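Local coordinates for protein prephenate dehydrogenase (Corynebacterium glutamicum ATCC 13032, PDB 3KTD) that probably catalyses the NAD(P)+-dependent oxidative decarboxylation of prephenate to 4-hydroxyphenylpyruvate, a step on the route to tyrosine, at residues L71-V76 against G96-V101; V103-Y108 against S185-H190; N115-Y120 against D156-N161; R119-H124 against W147-D152; G179-P184 against G335-V340. All coordinates share one frame; numbering follows the deposited sequence.

Contact 1: L71-V76 against G96-V101; sequences LIVLAV and GFTDVV
Asp99 OD2 is gripped twice: the backbone N of Val101 donates to it over 3.0 Å, making an Asx turn, and Lys104 NZ adds a salt bridge, while OD1 is bonded to Tyr120 OH. The turn lies at Asp99-Val101, within a beta-alpha-beta unit of the Rossmann-type nucleotide-binding domain: helix 78-91 carries the chain from strand 71-74 to its parallel neighbour 97-99. CG of Asp99 takes the crowded position between backbone N and carbonyl carbon (chi1 78°), and Val101 N meets OD2 from above the carboxylate plane.

Three backbone bonds join the strands. Ile72 N donates to Gly96 O (3.1 Å), Thr98 N to Ile72 O (2.8 Å) and Leu74 N to Thr98 O (2.7 Å); the last two lie almost along their C=O axes, and the bond from Leu74 N is nearly straight, 174° at the hydrogen.

Branched residues suit such a buried, extended backbone. Val73 and Thr98 stand side by side, CG2 to CG2 at 3.8 Å. Thr98 turns its methyl to this neighbour because OG1 is anti to the backbone N, where it binds Val121 O on the next strand. Ile72, Leu74 and Phe97 occupy the other side of the sheet; the CB atoms of Ile72 and Phe97 meet while the phenyl ring leads away to pack on Tyr120. Farther along, Val100 touches two partners: its side chain crosses that of Val73 at about a right angle, CG1 to CG1 at 3.9 Å, and its CG2 rests 3.7 Å from Ala75 CA.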
# COMPACT_ATOMS: atom_id res chain seq x y z
N LEU A 71 -34.07 -1.00 16.03
CA LEU A 71 -32.75 -0.40 16.13
C LEU A 71 -32.51 0.25 14.78
O LEU A 71 -32.60 -0.43 13.76
CB LEU A 71 -31.70 -1.47 16.42
CG LEU A 71 -30.25 -1.00 16.41
CD1 LEU A 71 -29.97 0.01 17.49
CD2 LEU A 71 -29.34 -2.22 16.55
N ILE A 72 -32.25 1.55 14.76
CA ILE A 72 -32.08 2.29 13.52
C ILE A 72 -30.60 2.45 13.18
O ILE A 72 -29.84 3.00 13.97
CB ILE A 72 -32.71 3.69 13.60
CG1 ILE A 72 -34.20 3.60 13.93
CG2 ILE A 72 -32.52 4.45 12.30
CD1 ILE A 72 -34.92 4.94 13.95
N VAL A 73 -30.19 1.98 12.01
CA VAL A 73 -28.80 2.12 11.58
C VAL A 73 -28.71 3.27 10.58
O VAL A 73 -29.32 3.22 9.51
CB VAL A 73 -28.27 0.83 10.92
CG1 VAL A 73 -26.87 1.06 10.37
CG2 VAL A 73 -28.27 -0.32 11.91
N LEU A 74 -27.96 4.31 10.92
CA LEU A 74 -27.77 5.42 9.99
C LEU A 74 -26.56 5.07 9.14
O LEU A 74 -25.42 5.35 9.52
CB LEU A 74 -27.61 6.75 10.72
CG LEU A 74 -28.67 7.08 11.78
CD1 LEU A 74 -28.55 8.55 12.20
CD2 LEU A 74 -30.07 6.79 11.29
N ALA A 75 -26.83 4.43 8.00
CA ALA A 75 -25.81 3.96 7.06
C ALA A 75 -25.63 4.97 5.93
O ALA A 75 -25.84 4.67 4.75
CB ALA A 75 -26.22 2.60 6.50
N VAL A 76 -25.22 6.17 6.31
CA VAL A 76 -25.02 7.27 5.36
C VAL A 76 -23.66 7.93 5.59
O VAL A 76 -23.00 7.66 6.60
CB VAL A 76 -26.15 8.30 5.51
CG1 VAL A 76 -27.49 7.65 5.15
CG2 VAL A 76 -26.17 8.86 6.91
N GLY A 96 -33.80 3.44 19.73
CA GLY A 96 -32.35 3.37 19.81
C GLY A 96 -31.77 3.45 18.40
O GLY A 96 -32.47 3.14 17.43
N PHE A 97 -30.51 3.88 18.27
CA PHE A 97 -29.91 4.00 16.95
C PHE A 97 -28.38 4.05 16.94
O PHE A 97 -27.76 4.49 17.90
CB PHE A 97 -30.46 5.23 16.22
CG PHE A 97 -30.10 6.52 16.87
CD1 PHE A 97 -30.86 7.03 17.92
CD2 PHE A 97 -28.97 7.23 16.45
CE1 PHE A 97 -30.52 8.23 18.53
CE2 PHE A 97 -28.62 8.42 17.05
CZ PHE A 97 -29.39 8.93 18.10
N THR A 98 -27.79 3.63 15.82
CA THR A 98 -26.35 3.62 15.65
C THR A 98 -25.96 4.15 14.28
O THR A 98 -26.81 4.23 13.39
CB THR A 98 -25.79 2.21 15.86
OG1 THR A 98 -24.36 2.25 15.80
CG2 THR A 98 -26.33 1.24 14.81
N ASP A 99 -24.70 4.53 14.12
CA ASP A 99 -24.19 5.04 12.84
C ASP A 99 -23.04 4.16 12.36
O ASP A 99 -22.65 3.23 13.05
CB ASP A 99 -23.71 6.48 12.98
CG ASP A 99 -22.35 6.59 13.63
OD1 ASP A 99 -22.21 6.21 14.81
OD2 ASP A 99 -21.40 7.07 12.96
N VAL A 100 -22.48 4.47 11.19
CA VAL A 100 -21.39 3.66 10.62
C VAL A 100 -20.17 4.48 10.17
O VAL A 100 -19.27 3.95 9.51
CB VAL A 100 -21.92 2.88 9.44
CG1 VAL A 100 -23.10 2.01 9.87
CG2 VAL A 100 -22.30 3.84 8.32
N VAL A 101 -20.11 5.74 10.57
CA VAL A 101 -19.13 6.68 10.02
C VAL A 101 -17.70 6.50 10.55
O VAL A 101 -17.48 6.24 11.72
CB VAL A 101 -19.62 8.12 10.23
CG1 VAL A 101 -18.60 9.13 9.76
CG2 VAL A 101 -20.95 8.32 9.50

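Contact 2: V103-Y108 against S185-H190; sequences VKTAVY and SRVGPH
This is a packing contact between the starts of two helices: the first turn of helix 105-113, in the nucleotide-binding domain, lies against the first turn of the long helix 187-214, in the part of the chain assigned to dimerization. Val187 carries most of the contact. Its CG1, anti to the carbonyl carbon, sits 4.0 Å from Lys104 CB and 4.0 Å from Tyr108 CB, and the Val187 and Tyr108 side chains cross at about a right angle. A compact branched residue fits here, since the CA atoms of Thr105 and Val187 are only 5.2 Å apart.

Lys104 contributes mainly its hydrocarbon part. Its CG lies over one face of the His190 imidazole, 3.9 Å from the ring centroid and 23° off the normal, a CH-pi contact displaced to the ND1-CE1 rim. Bends at chi2, chi3 and chi4 then curl the chain back, so that NZ donates to Val103 O at 3.2 Å besides meeting Asp99 and Val101 O. Thr105 OG1 is 3.6 Å from Val187 CB, but its hydrogen bond goes to Asp191 OD2; Asp191 OD1 in turn accepts from Lys104 N, so one aspartate of the long helix holds the beginning of the other. Leu222 of the second subunit packs on His190.

His190 NE2 is hydrogen-bonded to His124 ND1 and stands 6.1 Å from Lys104 NZ. With that ammonium close by, a positive charge on His190 would probably be disfavoured, although the salt bridge to Asp99 should temper the effect.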
# COMPACT_ATOMS: atom_id res chain seq x y z
N VAL A 103 -15.42 8.56 11.33
CA VAL A 103 -15.05 9.43 12.45
C VAL A 103 -16.19 9.38 13.46
O VAL A 103 -17.35 9.32 13.08
CB VAL A 103 -14.81 10.88 11.99
CG1 VAL A 103 -14.34 11.74 13.15
CG2 VAL A 103 -13.79 10.91 10.89
N LYS A 104 -15.85 9.42 14.75
CA LYS A 104 -16.84 9.20 15.82
C LYS A 104 -17.09 10.41 16.73
O LYS A 104 -18.22 10.64 17.15
CB LYS A 104 -16.40 8.01 16.67
CG LYS A 104 -16.70 6.67 16.01
CD LYS A 104 -18.13 6.26 16.29
CE LYS A 104 -18.81 5.75 15.06
NZ LYS A 104 -19.02 6.84 14.08
N THR A 105 -16.05 11.19 17.04
CA THR A 105 -16.24 12.35 17.90
C THR A 105 -17.22 13.33 17.27
O THR A 105 -18.10 13.86 17.96
CB THR A 105 -14.93 13.08 18.21
OG1 THR A 105 -14.06 12.21 18.94
CG2 THR A 105 -15.18 14.34 19.04
N ALA A 106 -17.08 13.58 15.97
CA ALA A 106 -17.95 14.54 15.29
C ALA A 106 -19.43 14.14 15.39
O ALA A 106 -20.31 15.00 15.53
CB ALA A 106 -17.52 14.71 13.84
N VAL A 107 -19.69 12.83 15.33
CA VAL A 107 -21.06 12.32 15.40
C VAL A 107 -21.61 12.40 16.81
O VAL A 107 -22.70 12.92 17.03
CB VAL A 107 -21.14 10.86 14.90
CG1 VAL A 107 -22.54 10.31 15.07
CG2 VAL A 107 -20.74 10.80 13.47
N TYR A 108 -20.84 11.91 17.78
CA TYR A 108 -21.27 11.92 19.17
C TYR A 108 -21.63 13.35 19.60
O TYR A 108 -22.68 13.58 20.21
CB TYR A 108 -20.20 11.29 20.06
CG TYR A 108 -20.62 10.97 21.48
CD1 TYR A 108 -21.89 10.46 21.77
CD2 TYR A 108 -19.71 11.12 22.53
CE1 TYR A 108 -22.26 10.17 23.08
CE2 TYR A 108 -20.07 10.82 23.84
CZ TYR A 108 -21.35 10.34 24.11
OH TYR A 108 -21.71 10.04 25.41
N SER A 185 -14.63 0.75 21.80
CA SER A 185 -13.75 1.92 21.96
C SER A 185 -14.54 3.18 22.25
O SER A 185 -15.63 3.35 21.75
CB SER A 185 -12.91 2.13 20.69
OG SER A 185 -12.15 3.33 20.76
N ARG A 186 -13.99 4.07 23.06
CA ARG A 186 -14.59 5.38 23.23
C ARG A 186 -14.20 6.21 22.01
O ARG A 186 -13.35 5.79 21.20
CB ARG A 186 -14.13 6.04 24.52
CG ARG A 186 -14.74 5.39 25.75
CD ARG A 186 -14.01 5.74 27.03
NE ARG A 186 -12.61 5.33 27.00
CZ ARG A 186 -11.78 5.40 28.04
NH1 ARG A 186 -12.20 5.85 29.21
NH2 ARG A 186 -10.53 5.00 27.91
N VAL A 187 -14.81 7.39 21.88
CA VAL A 187 -14.62 8.22 20.68
C VAL A 187 -13.20 8.77 20.47
O VAL A 187 -12.75 8.87 19.34
CB VAL A 187 -15.62 9.39 20.63
CG1 VAL A 187 -17.04 8.86 20.54
CG2 VAL A 187 -15.43 10.31 21.82
N GLY A 188 -12.51 9.13 21.55
CA GLY A 188 -11.17 9.72 21.46
C GLY A 188 -10.10 8.73 21.03
O GLY A 188 -9.34 9.00 20.10
N PRO A 189 -10.02 7.58 21.73
CA PRO A 189 -9.10 6.51 21.38
C PRO A 189 -9.32 6.01 19.96
O PRO A 189 -8.36 5.67 19.26
CB PRO A 189 -9.44 5.43 22.40
CG PRO A 189 -9.88 6.19 23.58
CD PRO A 189 -10.69 7.31 23.02
N HIS A 190 -10.58 5.96 19.52
CA HIS A 190 -10.91 5.53 18.16
C HIS A 190 -10.42 6.50 17.09
O HIS A 190 -9.80 6.09 16.11
CB HIS A 190 -12.41 5.36 18.00
CG HIS A 190 -12.84 5.13 16.59
ND1 HIS A 190 -13.06 6.17 15.70
CD2 HIS A 190 -13.09 3.99 15.90
CE1 HIS A 190 -13.43 5.67 14.53
NE2 HIS A 190 -13.45 4.35 14.63

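Contact 3: N115-Y120 against D156-N161; sequences NMQHRY and DGTDIN
Asp156 shapes the second segment before it reaches the first: its OD1 accepts from Thr158 N (3.0 Å), an Asx turn, and from Thr158 OG1 (2.8 Å), while OD2 is bonded to Tyr108 OH. With its hydroxyl held, Thr158 has its CG2 anti to the backbone N, and that methyl does the touching: it lies 3.7 Å from Gln117 CG and over one face of the His118 imidazole, 4.0 Å from NE2. Asp159 contributes its backbone. Its carbonyl O sits at the edge of the same ring, in plane, and accepts a weak bond from His118 NE2 at 3.1 Å, bent to 131°. The contact is thus a surface meeting of two connections of the Rossmann-type domain. Residues 115-120 lead from helix 105-113, closed by a Schellman motif with Asn115 at C-prime, into strand 120-125; residues 156-161 lead from strand 146-149 to helix 162-177. Ile160 follows, its CG2 3.9 Å from His118 CD2; the side chain also touches Gln153 and Leu154. Asn161 takes the N-cap position of helix 162-177, where its side chain caps a backbone N and OD1 also bonds Thr163 OG1.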
# COMPACT_ATOMS: atom_id res chain seq x y z
N ASN A 115 -29.36 16.24 22.33
CA ASN A 115 -29.79 15.47 23.52
C ASN A 115 -30.32 14.07 23.20
O ASN A 115 -31.28 13.60 23.81
CB ASN A 115 -30.80 16.28 24.34
CG ASN A 115 -30.16 17.47 24.98
OD1 ASN A 115 -29.26 17.34 25.81
ND2 ASN A 115 -30.61 18.66 24.59
N MSE A 116 -29.66 13.40 22.26
CA MSE A 116 -30.04 12.07 21.81
C MSE A 116 -29.10 11.00 22.35
O MSE A 116 -29.23 9.83 22.00
CB MSE A 116 -30.08 12.02 20.29
CG MSE A 116 -31.13 12.96 19.67
SE MSE A 116 -30.98 13.18 17.72
CE MSE A 116 -31.62 11.44 17.14
N GLN A 117 -28.17 11.40 23.22
CA GLN A 117 -27.18 10.46 23.76
C GLN A 117 -27.75 9.29 24.58
O GLN A 117 -27.12 8.26 24.70
CB GLN A 117 -26.06 11.17 24.54
CG GLN A 117 -26.48 12.01 25.73
CD GLN A 117 -26.81 13.43 25.35
OE1 GLN A 117 -27.32 13.68 24.26
NE2 GLN A 117 -26.53 14.37 26.24
N HIS A 118 -28.95 9.44 25.11
CA HIS A 118 -29.58 8.35 25.85
C HIS A 118 -30.10 7.23 24.93
O HIS A 118 -30.50 6.18 25.42
CB HIS A 118 -30.70 8.89 26.78
CG HIS A 118 -30.18 9.70 27.93
ND1 HIS A 118 -30.11 11.08 27.90
CD2 HIS A 118 -29.68 9.33 29.14
CE1 HIS A 118 -29.61 11.52 29.04
NE2 HIS A 118 -29.33 10.48 29.80
N ARG A 119 -30.08 7.44 23.61
CA ARG A 119 -30.56 6.42 22.66
C ARG A 119 -29.54 6.01 21.58
O ARG A 119 -29.87 5.25 20.67
CB ARG A 119 -31.82 6.94 21.96
CG ARG A 119 -33.01 7.13 22.88
CD ARG A 119 -33.60 5.80 23.29
NE ARG A 119 -34.64 5.95 24.31
CZ ARG A 119 -34.45 5.83 25.63
NH1 ARG A 119 -33.25 5.52 26.13
NH2 ARG A 119 -35.47 6.01 26.45
N TYR A 120 -28.30 6.47 21.70
CA TYR A 120 -27.28 6.31 20.66
C TYR A 120 -26.14 5.37 21.03
O TYR A 120 -25.62 5.42 22.15
CB TYR A 120 -26.68 7.68 20.35
CG TYR A 120 -25.46 7.68 19.44
CD1 TYR A 120 -25.55 7.24 18.12
CD2 TYR A 120 -24.24 8.16 19.88
CE1 TYR A 120 -24.44 7.26 17.28
CE2 TYR A 120 -23.13 8.19 19.06
CZ TYR A 120 -23.24 7.74 17.76
OH TYR A 120 -22.13 7.76 16.96
N ASP A 156 -18.56 8.84 30.71
CA ASP A 156 -18.52 10.30 30.64
C ASP A 156 -19.69 10.86 31.46
O ASP A 156 -20.36 10.11 32.18
CB ASP A 156 -18.53 10.79 29.18
CG ASP A 156 -19.86 10.55 28.46
OD1 ASP A 156 -20.79 9.95 29.05
OD2 ASP A 156 -19.98 10.99 27.28
N GLY A 157 -19.94 12.16 31.33
CA GLY A 157 -21.01 12.82 32.07
C GLY A 157 -22.44 12.49 31.65
O GLY A 157 -23.36 13.22 32.02
N THR A 158 -22.65 11.43 30.88
CA THR A 158 -24.00 11.03 30.50
C THR A 158 -24.57 10.14 31.59
O THR A 158 -23.89 9.24 32.08
CB THR A 158 -24.02 10.25 29.19
OG1 THR A 158 -23.24 10.94 28.22
CG2 THR A 158 -25.46 10.11 28.69
N ASP A 159 -25.83 10.39 31.94
CA ASP A 159 -26.51 9.69 33.03
C ASP A 159 -27.48 8.66 32.45
O ASP A 159 -28.68 8.90 32.37
CB ASP A 159 -27.25 10.73 33.89
CG ASP A 159 -27.53 10.25 35.31
OD1 ASP A 159 -27.09 9.14 35.69
OD2 ASP A 159 -28.20 11.01 36.05
N ILE A 160 -26.95 7.51 32.05
CA ILE A 160 -27.77 6.50 31.36
C ILE A 160 -28.30 5.42 32.30
O ILE A 160 -27.80 5.24 33.40
CB ILE A 160 -27.02 5.85 30.14
CG1 ILE A 160 -25.79 5.05 30.57
CG2 ILE A 160 -26.63 6.92 29.14
CD1 ILE A 160 -26.10 3.70 31.19
N ASN A 161 -29.33 4.71 31.83
CA ASN A 161 -29.94 3.61 32.58
C ASN A 161 -29.99 2.33 31.73
O ASN A 161 -29.37 2.26 30.67
CB ASN A 161 -31.33 4.03 33.08
CG ASN A 161 -32.33 4.22 31.96
OD1 ASN A 161 -32.00 4.03 30.78
ND2 ASN A 161 -33.54 4.61 32.31

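Contact 4: R119-H124 against W147-D152; sequences RYVGSH and WVVTFD
Backbone hydrogen bonds set the pairing of these two buried, antiparallel strands. His124 and Val148 form a hydrogen-bonded pair: His124 N donates to Val148 O at 2.9 Å, in the carbonyl plane on a lone pair, and Val148 N returns to His124 O at 2.8 Å, from above that carbonyl plane. Ser123 and Val149 make the adjacent non-hydrogen-bonded pair. Further on, Thr150 N reaches Gly122 O at 2.9 Å in an almost straight bond (176°).

Side-chain polar groups add weaker links. Thr150 OG1, held in the crowded position between its own N and carbonyl carbon (chi1 59°), gives the same Gly122 O a second, weak bond of 3.0 Å. Glycine suits position 122 because a CB there would run into Thr150 OG1. Trp147 swings its indole across the strands, CG anti to the backbone N, so that NE1 donates weakly to Ser123 OG over 3.0 Å, with the oxygen near the ring plane at its edge; the stronger partner of that hydroxyl is Asp99 O.

Apolar contact is concentrated at Val121, whose CG1 meets Val149 CG1 at 3.6 Å, beside Ile167 and Trp168 of helix 162-177. The His124 imidazole instead leads away from its strand partner to His190.

The arrangement marks the point where a parallel Rossmann-type sheet becomes mixed: strand 120-125 still runs with its parallel neighbour 97-99, and strand 146-149 runs against it.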
# COMPACT_ATOMS: atom_id res chain seq x y z
N ARG A 119 -30.08 7.44 23.61
CA ARG A 119 -30.56 6.42 22.66
C ARG A 119 -29.54 6.01 21.58
O ARG A 119 -29.87 5.25 20.67
CB ARG A 119 -31.82 6.94 21.96
CG ARG A 119 -33.01 7.13 22.88
CD ARG A 119 -33.60 5.80 23.29
NE ARG A 119 -34.64 5.95 24.31
CZ ARG A 119 -34.45 5.83 25.63
NH1 ARG A 119 -33.25 5.52 26.13
NH2 ARG A 119 -35.47 6.01 26.45
N TYR A 120 -28.30 6.47 21.70
CA TYR A 120 -27.28 6.31 20.66
C TYR A 120 -26.14 5.37 21.03
O TYR A 120 -25.62 5.42 22.15
CB TYR A 120 -26.68 7.68 20.35
CG TYR A 120 -25.46 7.68 19.44
CD1 TYR A 120 -25.55 7.24 18.12
CD2 TYR A 120 -24.24 8.16 19.88
CE1 TYR A 120 -24.44 7.26 17.28
CE2 TYR A 120 -23.13 8.19 19.06
CZ TYR A 120 -23.24 7.74 17.76
OH TYR A 120 -22.13 7.76 16.96
N VAL A 121 -25.76 4.52 20.09
CA VAL A 121 -24.54 3.74 20.23
C VAL A 121 -23.72 3.89 18.95
O VAL A 121 -24.11 3.41 17.89
CB VAL A 121 -24.81 2.28 20.52
CG1 VAL A 121 -23.47 1.55 20.72
CG2 VAL A 121 -25.72 2.16 21.76
N GLY A 122 -22.58 4.56 19.06
CA GLY A 122 -21.71 4.74 17.93
C GLY A 122 -21.17 3.41 17.42
O GLY A 122 -20.92 2.49 18.20
N SER A 123 -21.04 3.29 16.11
CA SER A 123 -20.34 2.15 15.58
C SER A 123 -19.62 2.50 14.29
O SER A 123 -19.94 3.47 13.63
CB SER A 123 -21.31 1.00 15.36
OG SER A 123 -21.78 0.99 14.03
N HIS A 124 -18.62 1.71 13.97
CA HIS A 124 -17.81 1.92 12.78
C HIS A 124 -17.27 0.59 12.27
O HIS A 124 -16.43 0.01 12.92
CB HIS A 124 -16.64 2.86 13.10
CG HIS A 124 -15.67 3.03 11.98
ND1 HIS A 124 -14.33 3.29 12.18
CD2 HIS A 124 -15.84 2.97 10.63
CE1 HIS A 124 -13.72 3.39 11.02
NE2 HIS A 124 -14.61 3.19 10.06
N TRP A 147 -15.55 -4.38 13.68
CA TRP A 147 -16.69 -3.47 13.79
C TRP A 147 -16.56 -2.82 15.16
O TRP A 147 -16.81 -3.46 16.18
CB TRP A 147 -18.01 -4.25 13.66
CG TRP A 147 -19.26 -3.42 13.50
CD1 TRP A 147 -19.67 -2.40 14.30
CD2 TRP A 147 -20.29 -3.58 12.51
NE1 TRP A 147 -20.87 -1.90 13.85
CE2 TRP A 147 -21.27 -2.61 12.76
CE3 TRP A 147 -20.46 -4.45 11.42
CZ2 TRP A 147 -22.41 -2.47 11.96
CZ3 TRP A 147 -21.61 -4.31 10.63
CH2 TRP A 147 -22.56 -3.33 10.91
N VAL A 148 -16.15 -1.56 15.19
CA VAL A 148 -16.05 -0.85 16.45
C VAL A 148 -17.46 -0.49 16.97
O VAL A 148 -18.32 -0.07 16.20
CB VAL A 148 -15.22 0.44 16.33
CG1 VAL A 148 -15.23 1.22 17.66
CG2 VAL A 148 -13.79 0.11 15.89
N VAL A 149 -17.68 -0.71 18.26
CA VAL A 149 -18.90 -0.28 18.93
C VAL A 149 -18.50 0.56 20.13
O VAL A 149 -17.71 0.12 20.97
CB VAL A 149 -19.75 -1.47 19.40
CG1 VAL A 149 -20.90 -0.98 20.27
CG2 VAL A 149 -20.27 -2.23 18.20
N THR A 150 -19.04 1.77 20.22
CA THR A 150 -18.68 2.69 21.29
C THR A 150 -19.44 2.43 22.59
O THR A 150 -20.40 1.66 22.63
CB THR A 150 -18.90 4.13 20.86
OG1 THR A 150 -20.28 4.31 20.52
CG2 THR A 150 -18.01 4.47 19.67
N PHE A 151 -18.97 3.09 23.65
CA PHE A 151 -19.54 2.96 24.99
C PHE A 151 -19.22 4.17 25.88
O PHE A 151 -19.06 4.04 27.08
CB PHE A 151 -19.04 1.66 25.66
CG PHE A 151 -17.54 1.61 25.86
CD1 PHE A 151 -16.70 1.16 24.85
CD2 PHE A 151 -16.97 1.98 27.07
CE1 PHE A 151 -15.32 1.10 25.04
CE2 PHE A 151 -15.59 1.93 27.27
CZ PHE A 151 -14.77 1.49 26.26
N ASP A 152 -19.15 5.37 25.29
CA ASP A 152 -18.76 6.56 26.06
C ASP A 152 -19.74 6.87 27.19
O ASP A 152 -19.33 7.32 28.26
CB ASP A 152 -18.63 7.79 25.16
CG ASP A 152 -17.64 7.59 24.03
OD1 ASP A 152 -17.99 6.88 23.05
OD2 ASP A 152 -16.54 8.17 24.11

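Contact 5: G179-P184 against G335-V340; sequences GAEVVP and GARIEV
The tight part of this contact is apolar and gathers round Ile338, where the strands 181-184 and 337-340 cross at 105° rather than lying alongside each other. One backbone bond ties them: Ile338 N donates to Val182 O at 2.8 Å, nearly along the C=O axis although its N-H is bent to 141°. The isoleucine branches share the packing. CG1, in the crowded position between backbone N and carbonyl carbon, rests 4.1 Å from Val182 CB, and CG2 meets Pro184 CD tip to tip at 3.7 Å. Proline suits this apolar end, its ring carbons packing on the Ile338 methyl.

The partly exposed side is looser and charged. Glu181 and Arg337 cross obliquely with CD 3.7 Å from CD, yet Glu181 OE2 and Arg337 NE stay 4.6 Å apart, and the oxygen is well out of the guanidinium plane, so charge alone acts between them. Each has another partner: Glu181 OE1 forms a salt bridge with Arg312, and Arg337 NH1 reaches Glu339 OE2 at 3.5 Å, in plane at the guanidinium edge.

Gly335, with positive phi, closes a Schellman motif at the end of helix 324-334 and bonds through its O to Ser221 of the second subunit. That helix packs on Pro184 and Ile338, helix 162-177 covers Val182, and strands 146-149 and 314-317 flank the crossing.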
# COMPACT_ATOMS: atom_id res chain seq x y z
N GLY A 179 -20.87 -11.88 11.26
CA GLY A 179 -19.47 -12.33 11.30
C GLY A 179 -18.40 -11.32 11.67
O GLY A 179 -17.22 -11.57 11.43
N ALA A 180 -18.77 -10.19 12.25
CA ALA A 180 -17.76 -9.19 12.59
C ALA A 180 -17.09 -9.49 13.92
O ALA A 180 -17.55 -10.31 14.70
CB ALA A 180 -18.36 -7.80 12.62
N GLU A 181 -15.97 -8.82 14.14
CA GLU A 181 -15.26 -8.89 15.40
C GLU A 181 -15.51 -7.54 16.05
O GLU A 181 -15.05 -6.51 15.56
CB GLU A 181 -13.77 -9.13 15.16
CG GLU A 181 -13.47 -10.43 14.38
CD GLU A 181 -11.97 -10.76 14.31
OE1 GLU A 181 -11.13 -9.92 14.70
OE2 GLU A 181 -11.65 -11.89 13.86
N VAL A 182 -16.29 -7.53 17.14
CA VAL A 182 -16.64 -6.27 17.78
C VAL A 182 -15.54 -5.82 18.72
O VAL A 182 -15.22 -6.51 19.66
CB VAL A 182 -17.94 -6.37 18.59
CG1 VAL A 182 -18.26 -5.01 19.20
CG2 VAL A 182 -19.10 -6.86 17.70
N VAL A 183 -14.97 -4.66 18.43
CA VAL A 183 -13.95 -4.05 19.28
C VAL A 183 -14.58 -2.83 19.92
O VAL A 183 -15.04 -1.94 19.23
CB VAL A 183 -12.74 -3.57 18.46
CG1 VAL A 183 -11.75 -2.84 19.34
CG2 VAL A 183 -12.09 -4.72 17.78
N PRO A 184 -14.61 -2.78 21.26
CA PRO A 184 -15.19 -1.61 21.88
C PRO A 184 -14.17 -0.49 21.99
O PRO A 184 -13.00 -0.74 22.22
CB PRO A 184 -15.56 -2.13 23.26
CG PRO A 184 -14.50 -3.11 23.56
CD PRO A 184 -14.09 -3.73 22.25
N GLY A 335 -7.17 -3.53 22.27
CA GLY A 335 -7.71 -3.74 20.93
C GLY A 335 -8.38 -5.11 20.86
O GLY A 335 -8.47 -5.73 19.79
N ALA A 336 -8.83 -5.59 22.01
CA ALA A 336 -9.46 -6.90 22.08
C ALA A 336 -10.84 -6.85 21.44
O ALA A 336 -11.53 -5.85 21.54
CB ALA A 336 -9.58 -7.34 23.51
N ARG A 337 -11.19 -7.92 20.73
CA ARG A 337 -12.55 -8.07 20.23
C ARG A 337 -13.32 -8.67 21.40
O ARG A 337 -12.71 -9.20 22.32
CB ARG A 337 -12.60 -8.98 19.00
CG ARG A 337 -12.31 -10.46 19.27
CD ARG A 337 -12.24 -11.29 17.99
NE ARG A 337 -12.16 -12.71 18.33
CZ ARG A 337 -13.20 -13.48 18.64
NH1 ARG A 337 -14.45 -13.00 18.64
NH2 ARG A 337 -13.01 -14.76 18.96
N ILE A 338 -14.65 -8.59 21.37
CA ILE A 338 -15.45 -9.11 22.47
C ILE A 338 -16.58 -10.04 22.03
O ILE A 338 -17.05 -9.97 20.91
CB ILE A 338 -16.07 -7.96 23.32
CG1 ILE A 338 -17.17 -7.23 22.55
CG2 ILE A 338 -14.99 -6.97 23.75
CD1 ILE A 338 -17.81 -6.12 23.34
N GLU A 339 -16.98 -10.90 22.96
CA GLU A 339 -18.10 -11.82 22.77
C GLU A 339 -18.92 -11.73 24.05
O GLU A 339 -18.39 -11.96 25.13
CB GLU A 339 -17.59 -13.25 22.55
CG GLU A 339 -17.07 -13.55 21.11
CD GLU A 339 -18.18 -13.81 20.07
OE1 GLU A 339 -19.33 -14.12 20.46
OE2 GLU A 339 -17.90 -13.70 18.85
N VAL A 340 -20.20 -11.39 23.94
CA VAL A 340 -21.03 -11.17 25.13
C VAL A 340 -21.89 -12.39 25.51
O VAL A 340 -22.71 -12.84 24.72
CB VAL A 340 -21.92 -9.92 24.98
CG1 VAL A 340 -21.08 -8.75 24.48
CG2 VAL A 340 -23.07 -10.17 24.02

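How the contacts relate
Contacts 1, 4 and 5 follow one another across the large sheet: strands 97-99 and 120-125 are neighbours, as are 146-149 and 181-184. The centres of contacts 1 and 4 are about 9 Å apart, those of 4 and 5 about 12 Å, and those of 1 and 5 about 18 Å. The centres of contacts 2 and 4 are about 8 Å apart, and contact 2 closes a chain loop enclosing contacts 3 and 4; contact 3 shares Arg119 and Tyr120 with contact 4 but lies at the surface. Contacts 1, 3 and 4 build the nucleotide-binding domain, contact 2 ties it to helix 187-214, and contact 5, crossing contact 2 along the chain, brings in the C-terminal strand. Contacts 2, 4 and 5 touch the second subunit.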